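Local coordinates for protein acyl-coenzyme A thioesterase THEM4 (Rhodococcus sp., PDB 2OV9) that probably hydrolyses fatty acyl-coenzyme A thioesters such as oleoyl- and decanoyl-CoA to the free acid and coenzyme A, as a hotdog-fold thioesterase, at residues E52-A55 with E56-N59; L118-P121 with Y122-P125; E10-P13 with S14-L18. One frame throughout, in Å; residues are numbered along the deposited sequence.

Contact 1 of 3, residues E52-A55 with E56-N59; sequences ERVA and EELN
R53 reaches one turn up helix 51-67 to E56, its NH1 donating to E56 OE1 over 3.0 Å in a salt bridge. The carboxylate oxygen lies in the guanidinium plane but takes the proton on its anti side, and the two flat groups stand 77° apart, so one N-H serves the bond rather than a paired grip. A bend at chi2 (62°) turns the arginine chain, which starts away from the next turn, back along the helix. In the modelled conformer of E57 the guanidinium then passes over that residue, whose CG meets one face, with R53 NE 3.8 Å from E57 CG. E56 OE2 also comes within 4.5 Å of E52 OE2, a like-charge approach that R53 probably offsets in part. On the inner side V54 CG1 and L58 CD1 pack at 4.0 Å, side by side; V54 also packs on I61 and L58 on A33, both of the second subunit. Beneath the side chains E57 N bonds to R53 O at 2.9 Å and N59 N to A55 O. This is an amphipathic alpha-helix, with an i to i+3 salt bridge on its outer face and aliphatic residues at the dimer interface.

Contact 2 of 3, residues L118-P121 with Y122-P125; sequences LTIP and YQGP
Y122 has a residue from just before it in the chain over the rim of each face of its ring. L118 CD2 lies over one face, 4.2 Å from the Y122 ring centroid and 18° off the normal, a CH-pi contact. P121 CB covers the rim of the opposite face, 4.3 Å from Y122 CD2. T119 OG1 closes in at the edge, in the ring plane, 3.5 Å from CD2 of Y122, carried there by a chi1 of 49°. The turn beneath is fastened by Y122 N, which donates to T119 O at 2.9 Å. Past the ring the contact slackens. Q123 N reaches I120 O at 3.2 Å, but from above the carbonyl plane rather than on a lone pair. T119 and I120 form the more open side, whereas Q123, alongside I120, is covered by L76 of the second subunit. The tyrosine OH bonds to L98 O of its own chain. This short 3-10 turn follows strand 112-117 and leads toward helix 131-148: V133 and L137 of that helix touch Y122 and L118, D39 and L42 of helix 26-43 touch T119 and I120, and L98 of the second subunit packs on P121 and Y122.

Contact 3 of 3, residues E10-P13 with S14-L18; sequences ENSP and SGTVL
T16 folds its hydroxyl back onto the carbonyl of P13, OG1 donating to P13 O at an unusually short 2.5 Å, a length best taken with reserve. The hydrogen bond lies in the carbonyl plane, on a lone pair, with a C=O...donor angle of 141°. A chi1 of -69° sets OG1 beside the T16 backbone N, which directs both donors of the residue to one acceptor. The second bond is weak: T16 N to P13 O spans 3.2 Å at a poor N-H...acceptor angle of 130°. P13 to T16 is a type II beta turn, and G15 takes a backbone shape in which a CB would collide with the carbonyl before it. S12 CB and P13 CD both approach the hydroxyl from the same side, the latter 3.6 Å from T16 OG1. A valine in place of this threonine would probably cost P13 O its hydroxyl partner, leaving the weak amide bond to close the turn from this side. In the approach to the turn S12 OG donates to N11 OD1 at 2.9 Å, and that oxygen also receives T8 N; N11 ND2 is taken up by H6 O. S14 OG, at the outer corner, bonds to S108 N, while G15 and T16 pair with G106 as a G1 beta bulge. The chemistry suggests that the hydroxyl contributes more to closing the turn than the amide, while the bulge and the S14 bond tie it to the sheet and the neighbouring loop.

In the fold
Along the chain contact 3 comes first, then contact 1, then contact 2, in series and without touching. Contact 3 opens the short edge strand 16-17 of the antiparallel sheet, and contact 2 follows strand 112-117 of the same sheet; their centres lie about 31 Å apart, on opposite sides of the chain's centre. Contact 1 stands off on helix 51-67 in the N-terminal helical region, its centre about 44 Å from that of contact 3 and about 25 Å from that of contact 2. Residues 52-59 and 118-125 both meet the second subunit, whereas 10-18 touch no other chain of the assembly, so the dimer draws on both the helical region and the loop between strand 112-117 and helix 131-148.

Contact 1 of 3, residues E52-A55 with E56-N59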
loop_
_atom_site.group_PDB
_atom_site.type_symbol
_atom_site.label_atom_id
_atom_site.label_comp_id
_atom_site.label_asym_id
_atom_site.label_seq_id
_atom_site.Cartn_x
_atom_site.Cartn_y
_atom_site.Cartn_z
ATOM N N GLU B 52 11.595 -12.998 -20.644
ATOM C CA GLU B 52 12.060 -14.284 -20.134
ATOM C C GLU B 52 13.433 -14.162 -19.435
ATOM O O GLU B 52 13.613 -14.600 -18.291
ATOM C CB GLU B 52 12.099 -15.317 -21.261
ATOM C CG GLU B 52 12.655 -16.665 -20.831
ATOM C CD GLU B 52 12.850 -17.618 -21.984
ATOM O OE1 GLU B 52 12.540 -17.259 -23.150
ATOM O OE2 GLU B 52 13.325 -18.740 -21.714
ATOM N N ARG B 53 14.404 -13.576 -20.120
ATOM C CA ARG B 53 15.725 -13.364 -19.542
ATOM C C ARG B 53 15.653 -12.350 -18.381
ATOM O O ARG B 53 16.289 -12.544 -17.345
ATOM C CB ARG B 53 16.731 -12.933 -20.633
ATOM C CG ARG B 53 18.153 -12.585 -20.122
ATOM C CD ARG B 53 18.831 -13.765 -19.478
ATOM N NE ARG B 53 19.913 -13.327 -18.603
ATOM C CZ ARG B 53 20.396 -14.026 -17.579
ATOM N NH1 ARG B 53 19.907 -15.235 -17.279
ATOM N NH2 ARG B 53 21.387 -13.516 -16.860
ATOM N N VAL B 54 14.854 -11.299 -18.531
ATOM C CA VAL B 54 14.708 -10.295 -17.448
ATOM C C VAL B 54 14.238 -10.969 -16.144
ATOM O O VAL B 54 14.784 -10.697 -15.058
ATOM C CB VAL B 54 13.775 -9.143 -17.880
ATOM C CG1 VAL B 54 13.322 -8.260 -16.689
ATOM C CG2 VAL B 54 14.466 -8.295 -18.953
ATOM N N ALA B 55 13.270 -11.876 -16.249
ATOM C CA ALA B 55 12.825 -12.641 -15.057
ATOM C C ALA B 55 13.970 -13.478 -14.450
ATOM O O ALA B 55 14.142 -13.547 -13.222
ATOM C CB ALA B 55 11.642 -13.498 -15.390
ATOM N N GLU B 56 14.772 -14.112 -15.300
ATOM C CA GLU B 56 15.939 -14.839 -14.809
ATOM C C GLU B 56 16.907 -13.917 -14.054
ATOM O O GLU B 56 17.365 -14.251 -12.967
ATOM C CB GLU B 56 16.628 -15.556 -15.954
ATOM C CG GLU B 56 15.778 -16.629 -16.624
ATOM C CD GLU B 56 16.488 -17.284 -17.791
ATOM O OE1 GLU B 56 17.470 -16.700 -18.288
ATOM O OE2 GLU B 56 16.084 -18.393 -18.216
ATOM N N GLU B 57 17.184 -12.745 -14.617
ATOM C CA GLU B 57 18.065 -11.743 -14.009
ATOM C C GLU B 57 17.557 -11.296 -12.647
ATOM O O GLU B 57 18.321 -11.189 -11.674
ATOM C CB GLU B 57 18.115 -10.503 -14.878
ATOM C CG GLU B 57 18.885 -10.631 -16.151
ATOM C CD GLU B 57 19.022 -9.293 -16.820
ATOM O OE1 GLU B 57 19.719 -8.418 -16.247
ATOM O OE2 GLU B 57 18.415 -9.122 -17.904
ATOM N N LEU B 58 16.262 -11.013 -12.584
ATOM C CA LEU B 58 15.650 -10.519 -11.351
ATOM C C LEU B 58 15.692 -11.595 -10.286
ATOM O O LEU B 58 16.069 -11.316 -9.144
ATOM C CB LEU B 58 14.216 -10.052 -11.577
ATOM C CG LEU B 58 14.105 -8.687 -12.281
ATOM C CD1 LEU B 58 12.682 -8.483 -12.756
ATOM C CD2 LEU B 58 14.525 -7.577 -11.317
ATOM N N ASN B 59 15.377 -12.825 -10.680
ATOM C CA ASN B 59 15.477 -13.967 -9.770
ATOM C C ASN B 59 16.920 -14.203 -9.279
ATOM O O ASN B 59 17.127 -14.526 -8.104
ATOM C CB ASN B 59 14.909 -15.239 -10.427
ATOM C CG ASN B 59 13.382 -15.366 -10.281
ATOM O OD1 ASN B 59 12.668 -15.661 -11.249
ATOM N ND2 ASN B 59 12.885 -15.168 -9.072
#

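Contact 2 of 3, residues L118-P121 with Y122-P125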
loop_
_atom_site.group_PDB
_atom_site.type_symbol
_atom_site.label_atom_id
_atom_site.label_comp_id
_atom_site.label_asym_id
_atom_site.label_seq_id
_atom_site.Cartn_x
_atom_site.Cartn_y
_atom_site.Cartn_z
ATOM N N LEU B 118 2.856 10.839 -6.666
ATOM C CA LEU B 118 2.666 9.392 -6.807
ATOM C C LEU B 118 2.581 8.915 -8.244
ATOM O O LEU B 118 2.144 9.638 -9.129
ATOM C CB LEU B 118 1.444 8.914 -6.004
ATOM C CG LEU B 118 1.499 9.031 -4.489
ATOM C CD1 LEU B 118 0.103 8.843 -3.877
ATOM C CD2 LEU B 118 2.477 8.011 -3.870
ATOM N N THR B 119 2.981 7.665 -8.433
ATOM C CA THR B 119 3.232 7.048 -9.734
ATOM C C THR B 119 2.318 5.856 -9.998
ATOM O O THR B 119 1.536 5.444 -9.113
ATOM C CB THR B 119 4.659 6.530 -9.758
ATOM O OG1 THR B 119 4.879 5.775 -8.558
ATOM C CG2 THR B 119 5.662 7.692 -9.806
ATOM N N ILE B 120 2.425 5.270 -11.191
ATOM C CA ILE B 120 1.388 4.314 -11.616
ATOM C C ILE B 120 1.192 3.052 -10.781
ATOM O O ILE B 120 0.139 2.478 -10.840
ATOM C CB ILE B 120 1.395 3.901 -13.116
ATOM C CG1 ILE B 120 2.731 3.306 -13.559
ATOM C CG2 ILE B 120 0.865 5.027 -14.026
ATOM C CD1 ILE B 120 2.563 2.506 -14.872
ATOM N N PRO B 121 2.208 2.588 -10.038
ATOM C CA PRO B 121 1.899 1.431 -9.166
ATOM C C PRO B 121 0.819 1.698 -8.135
ATOM O O PRO B 121 0.182 0.741 -7.650
ATOM C CB PRO B 121 3.241 1.176 -8.459
ATOM C CG PRO B 121 4.242 1.603 -9.442
ATOM C CD PRO B 121 3.648 2.899 -9.977
ATOM N N TYR B 122 0.648 2.976 -7.783
ATOM C CA TYR B 122 -0.333 3.449 -6.768
ATOM C C TYR B 122 -1.741 3.754 -7.333
ATOM O O TYR B 122 -2.643 4.230 -6.603
ATOM C CB TYR B 122 0.258 4.676 -6.020
ATOM C CG TYR B 122 1.603 4.346 -5.392
ATOM C CD1 TYR B 122 1.681 3.617 -4.208
ATOM C CD2 TYR B 122 2.793 4.668 -6.042
ATOM C CE1 TYR B 122 2.925 3.286 -3.631
ATOM C CE2 TYR B 122 4.038 4.316 -5.502
ATOM C CZ TYR B 122 4.089 3.630 -4.306
ATOM O OH TYR B 122 5.304 3.310 -3.771
ATOM N N GLN B 123 -1.920 3.428 -8.612
ATOM C CA GLN B 123 -3.132 3.765 -9.394
ATOM C C GLN B 123 -4.343 2.910 -9.030
ATOM O O GLN B 123 -4.224 1.693 -8.866
ATOM C CB GLN B 123 -2.843 3.599 -10.876
ATOM C CG GLN B 123 -3.970 4.010 -11.874
ATOM C CD GLN B 123 -3.417 4.163 -13.297
ATOM O OE1 GLN B 123 -2.665 3.318 -13.775
ATOM N NE2 GLN B 123 -3.780 5.239 -13.965
ATOM N N GLY B 124 -5.496 3.574 -8.896
ATOM C CA GLY B 124 -6.818 2.902 -8.798
ATOM C C GLY B 124 -7.635 3.338 -10.010
ATOM O O GLY B 124 -7.492 2.768 -11.077
ATOM N N PRO B 125 -8.450 4.396 -9.873
ATOM C CA PRO B 125 -9.127 4.894 -11.071
ATOM C C PRO B 125 -8.090 5.468 -12.048
ATOM O O PRO B 125 -7.084 6.018 -11.602
ATOM C CB PRO B 125 -10.056 5.989 -10.520
ATOM C CG PRO B 125 -10.207 5.658 -9.035
ATOM C CD PRO B 125 -8.808 5.184 -8.678
#

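Contact 3 of 3, residues E10-P13 with S14-L18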
loop_
_atom_site.group_PDB
_atom_site.type_symbol
_atom_site.label_atom_id
_atom_site.label_comp_id
_atom_site.label_asym_id
_atom_site.label_seq_id
_atom_site.Cartn_x
_atom_site.Cartn_y
_atom_site.Cartn_z
ATOM N N GLU B 10 7.914 19.741 21.011
ATOM C CA GLU B 10 8.416 20.581 22.115
ATOM C C GLU B 10 9.937 20.605 22.255
ATOM O O GLU B 10 10.507 21.555 22.827
ATOM C CB GLU B 10 7.778 20.157 23.437
ATOM C CG GLU B 10 6.297 20.435 23.475
ATOM C CD GLU B 10 5.602 19.801 24.652
ATOM O OE1 GLU B 10 4.596 20.383 25.108
ATOM O OE2 GLU B 10 6.064 18.739 25.135
ATOM N N ASN B 11 10.602 19.562 21.775
ATOM C CA ASN B 11 12.043 19.448 22.002
ATOM C C ASN B 11 12.894 19.567 20.742
ATOM O O ASN B 11 14.102 19.475 20.804
ATOM C CB ASN B 11 12.367 18.156 22.773
ATOM C CG ASN B 11 12.071 16.909 21.975
ATOM O OD1 ASN B 11 12.022 16.935 20.728
ATOM N ND2 ASN B 11 11.881 15.793 22.682
ATOM N N SER B 12 12.244 19.764 19.599
ATOM C CA SER B 12 12.915 19.820 18.307
ATOM C C SER B 12 12.418 21.019 17.520
ATOM O O SER B 12 11.268 21.411 17.690
ATOM C CB SER B 12 12.648 18.515 17.552
ATOM O OG SER B 12 13.357 17.450 18.179
ATOM N N PRO B 13 13.292 21.644 16.700
ATOM C CA PRO B 13 12.813 22.763 15.857
ATOM C C PRO B 13 11.762 22.358 14.832
ATOM O O PRO B 13 11.730 21.214 14.366
ATOM C CB PRO B 13 14.074 23.267 15.117
ATOM C CG PRO B 13 15.202 22.380 15.535
ATOM C CD PRO B 13 14.736 21.370 16.540
ATOM N N SER B 14 10.912 23.314 14.479
ATOM C CA SER B 14 10.006 23.144 13.358
ATOM C C SER B 14 10.838 22.793 12.133
ATOM O O SER B 14 11.933 23.354 11.935
ATOM C CB SER B 14 9.211 24.435 13.126
ATOM O OG SER B 14 8.059 24.179 12.334
ATOM N N GLY B 15 10.329 21.874 11.317
ATOM C CA GLY B 15 11.034 21.441 10.110
ATOM C C GLY B 15 11.974 20.265 10.366
ATOM O O GLY B 15 12.756 19.891 9.486
ATOM N N THR B 16 11.889 19.668 11.550
ATOM C CA THR B 16 12.695 18.498 11.867
ATOM C C THR B 16 12.235 17.350 10.973
ATOM O O THR B 16 11.047 17.025 10.956
ATOM C CB THR B 16 12.536 18.104 13.361
ATOM O OG1 THR B 16 13.149 19.119 14.175
ATOM C CG2 THR B 16 13.201 16.783 13.641
ATOM N N VAL B 17 13.158 16.770 10.208
ATOM C CA VAL B 17 12.814 15.658 9.326
ATOM C C VAL B 17 12.606 14.462 10.230
ATOM O O VAL B 17 13.488 14.151 11.020
ATOM C CB VAL B 17 13.930 15.366 8.306
ATOM C CG1 VAL B 17 13.531 14.180 7.400
ATOM C CG2 VAL B 17 14.208 16.603 7.445
ATOM N N LEU B 18 11.452 13.800 10.119
ATOM C CA LEU B 18 11.113 12.677 11.007
ATOM C C LEU B 18 11.397 11.306 10.413
ATOM O O LEU B 18 11.689 10.328 11.129
ATOM C CB LEU B 18 9.645 12.762 11.396
ATOM C CG LEU B 18 9.277 14.032 12.163
ATOM C CD1 LEU B 18 7.810 14.059 12.450
ATOM C CD2 LEU B 18 10.061 14.090 13.461
#